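PDB 4QGS: NADPH-dependent aldehyde reductase YqhD from Escherichia coli, which catalyses the NADPH-dependent reduction of a broad range of short-chain aldehydes to primary alcohols, using one zinc ion per subunit. Local coordinates for residues D274-L280 / M376-E381; A302-E306 / R392-A397. All blocks are in the same frame, centred on the assembly; numbering follows the deposited sequence.

Contact 1: D274-L280 / M376-E381. With ZN (zinc ion), chain B.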
loop_
_atom_site.group_PDB
_atom_site.type_symbol
_atom_site.label_atom_id
_atom_site.label_comp_id
_atom_site.label_asym_id
_atom_site.label_seq_id
_atom_site.Cartn_x
_atom_site.Cartn_y
_atom_site.Cartn_z
ATOM N N ASP A 274 -6.141 12.584 -4.640
ATOM C CA ASP A 274 -6.419 13.278 -3.393
ATOM C C ASP A 274 -5.275 13.025 -2.406
ATOM O O ASP A 274 -4.332 13.810 -2.325
ATOM C CB ASP A 274 -7.774 12.798 -2.858
ATOM C CG ASP A 274 -8.211 13.519 -1.582
ATOM O OD1 ASP A 274 -7.394 14.229 -0.980
ATOM O OD2 ASP A 274 -9.385 13.344 -1.194
ATOM N N TRP A 275 -5.387 11.909 -1.681
ATOM C CA TRP A 275 -4.423 11.409 -0.688
ATOM C C TRP A 275 -4.488 12.148 0.636
ATOM O O TRP A 275 -3.698 11.857 1.525
ATOM C CB TRP A 275 -2.988 11.422 -1.225
ATOM C CG TRP A 275 -2.880 10.520 -2.422
ATOM C CD1 TRP A 275 -2.711 10.903 -3.723
ATOM C CD2 TRP A 275 -3.018 9.097 -2.434
ATOM N NE1 TRP A 275 -2.706 9.794 -4.545
ATOM C CE2 TRP A 275 -2.894 8.674 -3.774
ATOM C CE3 TRP A 275 -3.216 8.130 -1.438
ATOM C CZ2 TRP A 275 -2.967 7.338 -4.145
ATOM C CZ3 TRP A 275 -3.293 6.805 -1.806
ATOM C CH2 TRP A 275 -3.160 6.419 -3.150
ATOM N N ALA A 276 -5.431 13.076 0.774
ATOM C CA ALA A 276 -5.564 13.793 2.048
ATOM C C ALA A 276 -5.994 12.850 3.169
ATOM O O ALA A 276 -5.581 13.022 4.322
ATOM C CB ALA A 276 -6.550 14.942 1.920
ATOM N N THR A 277 -6.825 11.864 2.838
ATOM C CA THR A 277 -7.236 10.866 3.843
ATOM C C THR A 277 -6.011 10.115 4.371
ATOM O O THR A 277 -5.857 9.938 5.589
ATOM C CB THR A 277 -8.270 9.875 3.269
ATOM O OG1 THR A 277 -9.505 10.569 3.027
ATOM C CG2 THR A 277 -8.532 8.699 4.248
ATOM N N HIS A 278 -5.124 9.705 3.465
ATOM C CA HIS A 278 -3.854 9.103 3.865
ATOM C C HIS A 278 -2.989 10.044 4.718
ATOM O O HIS A 278 -2.451 9.615 5.737
ATOM C CB HIS A 278 -3.060 8.620 2.631
ATOM C CG HIS A 278 -3.290 7.173 2.303
ATOM N ND1 HIS A 278 -4.460 6.712 1.735
ATOM C CD2 HIS A 278 -2.520 6.072 2.509
ATOM C CE1 HIS A 278 -4.396 5.397 1.596
ATOM N NE2 HIS A 278 -3.224 4.985 2.053
ATOM N N MET A 279 -2.857 11.312 4.321
ATOM C CA MET A 279 -1.987 12.224 5.057
ATOM C C MET A 279 -2.512 12.481 6.469
ATOM O O MET A 279 -1.731 12.488 7.436
ATOM C CB MET A 279 -1.826 13.544 4.295
ATOM C CG MET A 279 -1.129 13.373 2.937
ATOM S SD MET A 279 0.492 12.584 3.049
ATOM C CE MET A 279 0.099 10.922 2.529
ATOM N N LEU A 280 -3.827 12.665 6.595
ATOM C CA LEU A 280 -4.450 12.864 7.915
ATOM C C LEU A 280 -4.361 11.594 8.747
ATOM O O LEU A 280 -4.062 11.628 9.943
ATOM C CB LEU A 280 -5.916 13.282 7.777
ATOM C CG LEU A 280 -6.205 14.701 7.255
ATOM C CD1 LEU A 280 -7.698 15.009 7.342
ATOM C CD2 LEU A 280 -5.421 15.711 8.035
ATOM N N MET A 376 2.045 19.394 5.752
ATOM C CA MET A 376 0.774 18.923 5.221
ATOM C C MET A 376 -0.338 19.956 5.432
ATOM O O MET A 376 -1.300 19.670 6.128
ATOM C CB MET A 376 0.390 17.601 5.902
ATOM C CG MET A 376 1.441 16.531 5.770
ATOM S SD MET A 376 1.617 15.993 4.055
ATOM C CE MET A 376 2.956 14.812 4.243
ATOM N N THR A 377 -0.217 21.136 4.814
ATOM C CA THR A 377 -1.003 22.315 5.166
ATOM C C THR A 377 -1.964 22.764 3.996
ATOM O O THR A 377 -2.766 23.688 4.201
ATOM C CB THR A 377 -0.039 23.489 5.552
ATOM O OG1 THR A 377 0.861 23.678 4.452
ATOM C CG2 THR A 377 0.730 23.149 6.784
ATOM N N GLN A 378 -1.809 22.152 2.798
ATOM C CA GLN A 378 -2.551 22.375 1.552
ATOM C C GLN A 378 -3.033 21.093 0.970
ATOM O O GLN A 378 -2.713 20.824 -0.156
ATOM C CB GLN A 378 -1.656 22.917 0.457
ATOM C CG GLN A 378 -1.064 24.261 0.517
ATOM C CD GLN A 378 0.044 24.311 1.596
ATOM O OE1 GLN A 378 0.259 23.302 2.289
ATOM N NE2 GLN A 378 0.883 25.376 1.568
ATOM N N LEU A 379 -3.768 20.276 1.686
ATOM C CA LEU A 379 -3.989 18.915 1.207
ATOM C C LEU A 379 -5.129 18.814 0.191
ATOM O O LEU A 379 -5.895 19.767 -0.011
ATOM C CB LEU A 379 -4.241 17.973 2.405
ATOM C CG LEU A 379 -3.125 17.945 3.458
ATOM C CD1 LEU A 379 -3.559 17.067 4.653
ATOM C CD2 LEU A 379 -1.824 17.409 2.843
ATOM N N GLY A 380 -5.180 17.665 -0.490
ATOM C CA GLY A 380 -6.285 17.320 -1.362
ATOM C C GLY A 380 -6.023 17.624 -2.824
ATOM O O GLY A 380 -5.075 18.334 -3.156
ATOM N N GLU A 381 -6.876 17.100 -3.696
ATOM C CA GLU A 381 -6.696 17.311 -5.138
ATOM C C GLU A 381 -6.856 18.788 -5.510
ATOM O O GLU A 381 -6.377 19.234 -6.567
ATOM C CB GLU A 381 -7.668 16.447 -5.951
ATOM C CG GLU A 381 -9.144 16.765 -5.808
ATOM C CD GLU A 381 -9.816 15.990 -4.682
ATOM O OE1 GLU A 381 -9.110 15.541 -3.747
ATOM O OE2 GLU A 381 -11.055 15.831 -4.733
HETATM ZN ZN ZN B . -2.460 2.983 2.274
HETATM O O HOH W 1 -3.357 15.485 -0.187
HETATM O O HOH W 2 -0.514 3.724 2.040
HETATM O O HOH W 3 -1.186 1.253 2.145
#

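Contact 2: A302-E306 / R392-A397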
loop_
_atom_site.group_PDB
_atom_site.type_symbol
_atom_site.label_atom_id
_atom_site.label_comp_id
_atom_site.label_asym_id
_atom_site.label_seq_id
_atom_site.Cartn_x
_atom_site.Cartn_y
_atom_site.Cartn_z
ATOM N N ALA A 302 -15.480 11.140 7.272
ATOM C CA ALA A 302 -15.507 12.516 7.758
ATOM C C ALA A 302 -15.000 13.480 6.687
ATOM O O ALA A 302 -15.555 14.571 6.496
ATOM C CB ALA A 302 -14.678 12.655 9.043
ATOM N N LEU A 303 -13.951 13.075 5.974
ATOM C CA LEU A 303 -13.377 13.926 4.931
ATOM C C LEU A 303 -14.363 14.106 3.781
ATOM O O LEU A 303 -14.507 15.214 3.238
ATOM C CB LEU A 303 -12.049 13.338 4.429
ATOM C CG LEU A 303 -11.297 14.218 3.418
ATOM C CD1 LEU A 303 -9.777 14.169 3.617
ATOM C CD2 LEU A 303 -11.659 13.821 1.993
ATOM N N TRP A 304 -15.014 13.015 3.393
ATOM C CA TRP A 304 -15.980 13.069 2.297
ATOM C C TRP A 304 -17.132 14.025 2.613
ATOM O O TRP A 304 -17.540 14.818 1.763
ATOM C CB TRP A 304 -16.508 11.673 1.998
ATOM C CG TRP A 304 -15.663 10.900 1.036
ATOM C CD1 TRP A 304 -14.538 11.318 0.379
ATOM C CD2 TRP A 304 -15.895 9.555 0.621
ATOM N NE1 TRP A 304 -14.065 10.310 -0.436
ATOM C CE2 TRP A 304 -14.879 9.217 -0.301
ATOM C CE3 TRP A 304 -16.868 8.609 0.937
ATOM C CZ2 TRP A 304 -14.809 7.957 -0.901
ATOM C CZ3 TRP A 304 -16.801 7.356 0.334
ATOM C CH2 TRP A 304 -15.782 7.049 -0.588
ATOM N N ASN A 305 -17.643 13.985 3.840
ATOM C CA ASN A 305 -18.719 14.906 4.185
ATOM C C ASN A 305 -18.241 16.350 4.138
ATOM O O ASN A 305 -18.948 17.237 3.654
ATOM C CB ASN A 305 -19.302 14.608 5.568
ATOM C CG ASN A 305 -20.319 15.652 5.985
ATOM O OD1 ASN A 305 -21.380 15.784 5.367
ATOM N ND2 ASN A 305 -19.988 16.421 7.006
ATOM N N GLU A 306 -17.023 16.582 4.613
ATOM C CA GLU A 306 -16.453 17.917 4.615
ATOM C C GLU A 306 -16.200 18.437 3.192
ATOM O O GLU A 306 -16.342 19.627 2.921
ATOM C CB GLU A 306 -15.153 17.924 5.422
ATOM C CG GLU A 306 -14.385 19.227 5.359
ATOM C CD GLU A 306 -15.122 20.367 6.030
ATOM O OE1 GLU A 306 -15.848 20.111 7.017
ATOM O OE2 GLU A 306 -14.985 21.515 5.554
ATOM N N ARG A 392 -11.523 20.494 11.249
ATOM C CA ARG A 392 -12.937 20.148 11.161
ATOM C C ARG A 392 -13.145 18.669 10.850
ATOM O O ARG A 392 -14.095 18.048 11.325
ATOM C CB ARG A 392 -13.631 20.994 10.086
ATOM C CG ARG A 392 -13.877 22.427 10.509
ATOM C CD ARG A 392 -14.988 23.061 9.677
ATOM N NE ARG A 392 -14.692 23.001 8.254
ATOM C CZ ARG A 392 -14.039 23.946 7.585
ATOM N NH1 ARG A 392 -13.615 25.038 8.215
ATOM N NH2 ARG A 392 -13.818 23.804 6.284
ATOM N N ILE A 393 -12.263 18.117 10.026
ATOM C CA ILE A 393 -12.357 16.713 9.657
ATOM C C ILE A 393 -12.073 15.795 10.854
ATOM O O ILE A 393 -12.857 14.888 11.126
ATOM C CB ILE A 393 -11.411 16.385 8.501
ATOM C CG1 ILE A 393 -11.866 17.117 7.238
ATOM C CG2 ILE A 393 -11.383 14.860 8.233
ATOM C CD1 ILE A 393 -10.853 17.048 6.124
ATOM N N TYR A 394 -10.978 16.040 11.566
ATOM C CA TYR A 394 -10.674 15.270 12.778
ATOM C C TYR A 394 -11.802 15.400 13.809
ATOM O O TYR A 394 -12.205 14.437 14.449
ATOM C CB TYR A 394 -9.372 15.734 13.412
ATOM C CG TYR A 394 -8.080 15.264 12.769
ATOM C CD1 TYR A 394 -7.886 13.935 12.404
ATOM C CD2 TYR A 394 -7.033 16.165 12.570
ATOM C CE1 TYR A 394 -6.671 13.515 11.836
ATOM C CE2 TYR A 394 -5.832 15.764 12.008
ATOM C CZ TYR A 394 -5.653 14.439 11.645
ATOM O OH TYR A 394 -4.444 14.079 11.095
ATOM N N GLU A 395 -12.318 16.613 13.959
ATOM C CA GLU A 395 -13.372 16.852 14.931
ATOM C C GLU A 395 -14.633 16.049 14.590
ATOM O O GLU A 395 -15.247 15.438 15.465
ATOM C CB GLU A 395 -13.682 18.347 15.005
ATOM C CG GLU A 395 -14.791 18.696 15.961
ATOM C CD GLU A 395 -14.417 18.502 17.423
ATOM O OE1 GLU A 395 -15.345 18.257 18.216
ATOM O OE2 GLU A 395 -13.218 18.611 17.790
ATOM N N ALA A 396 -15.000 16.035 13.311
ATOM C CA ALA A 396 -16.174 15.296 12.866
ATOM C C ALA A 396 -15.969 13.790 12.977
ATOM O O ALA A 396 -16.922 13.032 12.987
ATOM C CB ALA A 396 -16.520 15.668 11.428
ATOM N N ALA A 397 -14.712 13.375 13.035
ATOM C CA ALA A 397 -14.382 11.959 13.087
ATOM C C ALA A 397 -14.405 11.426 14.517
ATOM O O ALA A 397 -14.193 10.233 14.740
ATOM C CB ALA A 397 -13.018 11.723 12.464
HETATM O O HOH W 4 -16.400 18.289 8.803
#

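Contact 1: D274-L280 / M376-E381
Met-279 lies across Met-376 and Leu-379, so that the first turn of helix 276-288 rests on the loop that joins helices 364-373 and 387-396. Followed outward, its CB meets CD1 of Leu-379 at 3.9 Å, its CG touches both CD2 of Leu-379 and SD of Met-376, and its SD reaches CE of Met-376 at 3.5 Å. CG stands anti to the carbonyl carbon (chi1 -64°), and a second bend at chi2 brings SD to the Met-376 methyl, the two side chains crossing at about a right angle. Unbranched, flexible thioethers suit this partly exposed border because they can bend to fit each other. Leu-379 serves as the apolar wedge: its CB packs on CB of Ala-276 at 3.8 Å, and its CD1 also meets CD2 of Leu-280 at 4.1 Å. The small methyl of Ala-276 lets the loop come close, and the backbone angles of Gly-380 would press any CB against the carbonyl O before it, which calls for glycine.

At the start of the helix the chemistry turns polar. OD1 of Asp-274 accepts from N of Ala-276 at 2.9 Å, met 58° out of the carboxylate plane, which makes an Asx turn beside the N-cap residue Trp-275. OD2 of Asp-274 and OE1 of Glu-381 are 3.4 Å apart, two acceptors with no bond between them; Lys-311 forms salt bridges with both carboxylates and probably offsets their repulsion. A water joins O of Asp-274 to N of Gly-380. From the same helix turn His-278 binds zinc through NE2, together with Asp-205, His-209 and His-292: the metal site of the all-helical C-terminal domain of iron-containing alcohol dehydrogenases.

Contact 2: A302-E306 / R392-A397
This is a helix-helix contact in the C-terminal helical domain, apolar on its inner side and closed at the surface by a salt bridge. The end of helix 292-306 crosses the end of helix 387-396, close to the chain terminus, with the short axes 8.9 Å apart and their directions 126° from each other. Ala-302 suits the crossing, its single methyl fitting the close approach of the two helices: CB touches O of Ile-393 at 3.6 Å and CB of Ala-397 at 3.9 Å. Ile-393 fills the middle by dividing its branches. CG2 lies against the backbone of Leu-303, CD1 reaches CG of Leu-303 at 3.9 Å, and CG1 meets the methylenes of Glu-306.

Glu-306 thus lends its aliphatic part to the apolar seam and its carboxylate to Arg-392. With CG anti to the backbone N (chi1 173°) and a bend at chi2, OE2 comes to the guanidinium edge, taking NH2 at 2.7 Å and NE at 3.1 Å; NE also bonds weakly to OE1. Cut back to an alanine, this position would probably leave Arg-392 without this carboxylate and cost CG1 of Ile-393 its contact with the second methylene. A water bound to OE1 of Glu-306 adds a weak link to O of Arg-392. Both donors reach OE2 from above the carboxylate plane, on one face, so the pair probably rests more on charge than on ideal hydrogen-bond geometry, and is likely tempered by solvent.

In the fold
Contacts 1 and 2 belong to one helical domain and share a border. Helices 276-288 and 292-306 are consecutive, and the loop and helix that pack on them also follow one another, so the segments alternate along the chain. Leu-303 of contact 2 lies on Ala-276 and Thr-277, Ile-393 packs on Leu-280, and the hydroxyl of Tyr-394 probably bonds to O of Leu-280. Both contacts are only partly buried, but contact 1 is nearer the centre of the chain and carries a zinc ligand, while contact 2 lies further out. Their charges also differ: two acidic groups sharing an outside lysine in contact 1, a direct acid-base pair in contact 2.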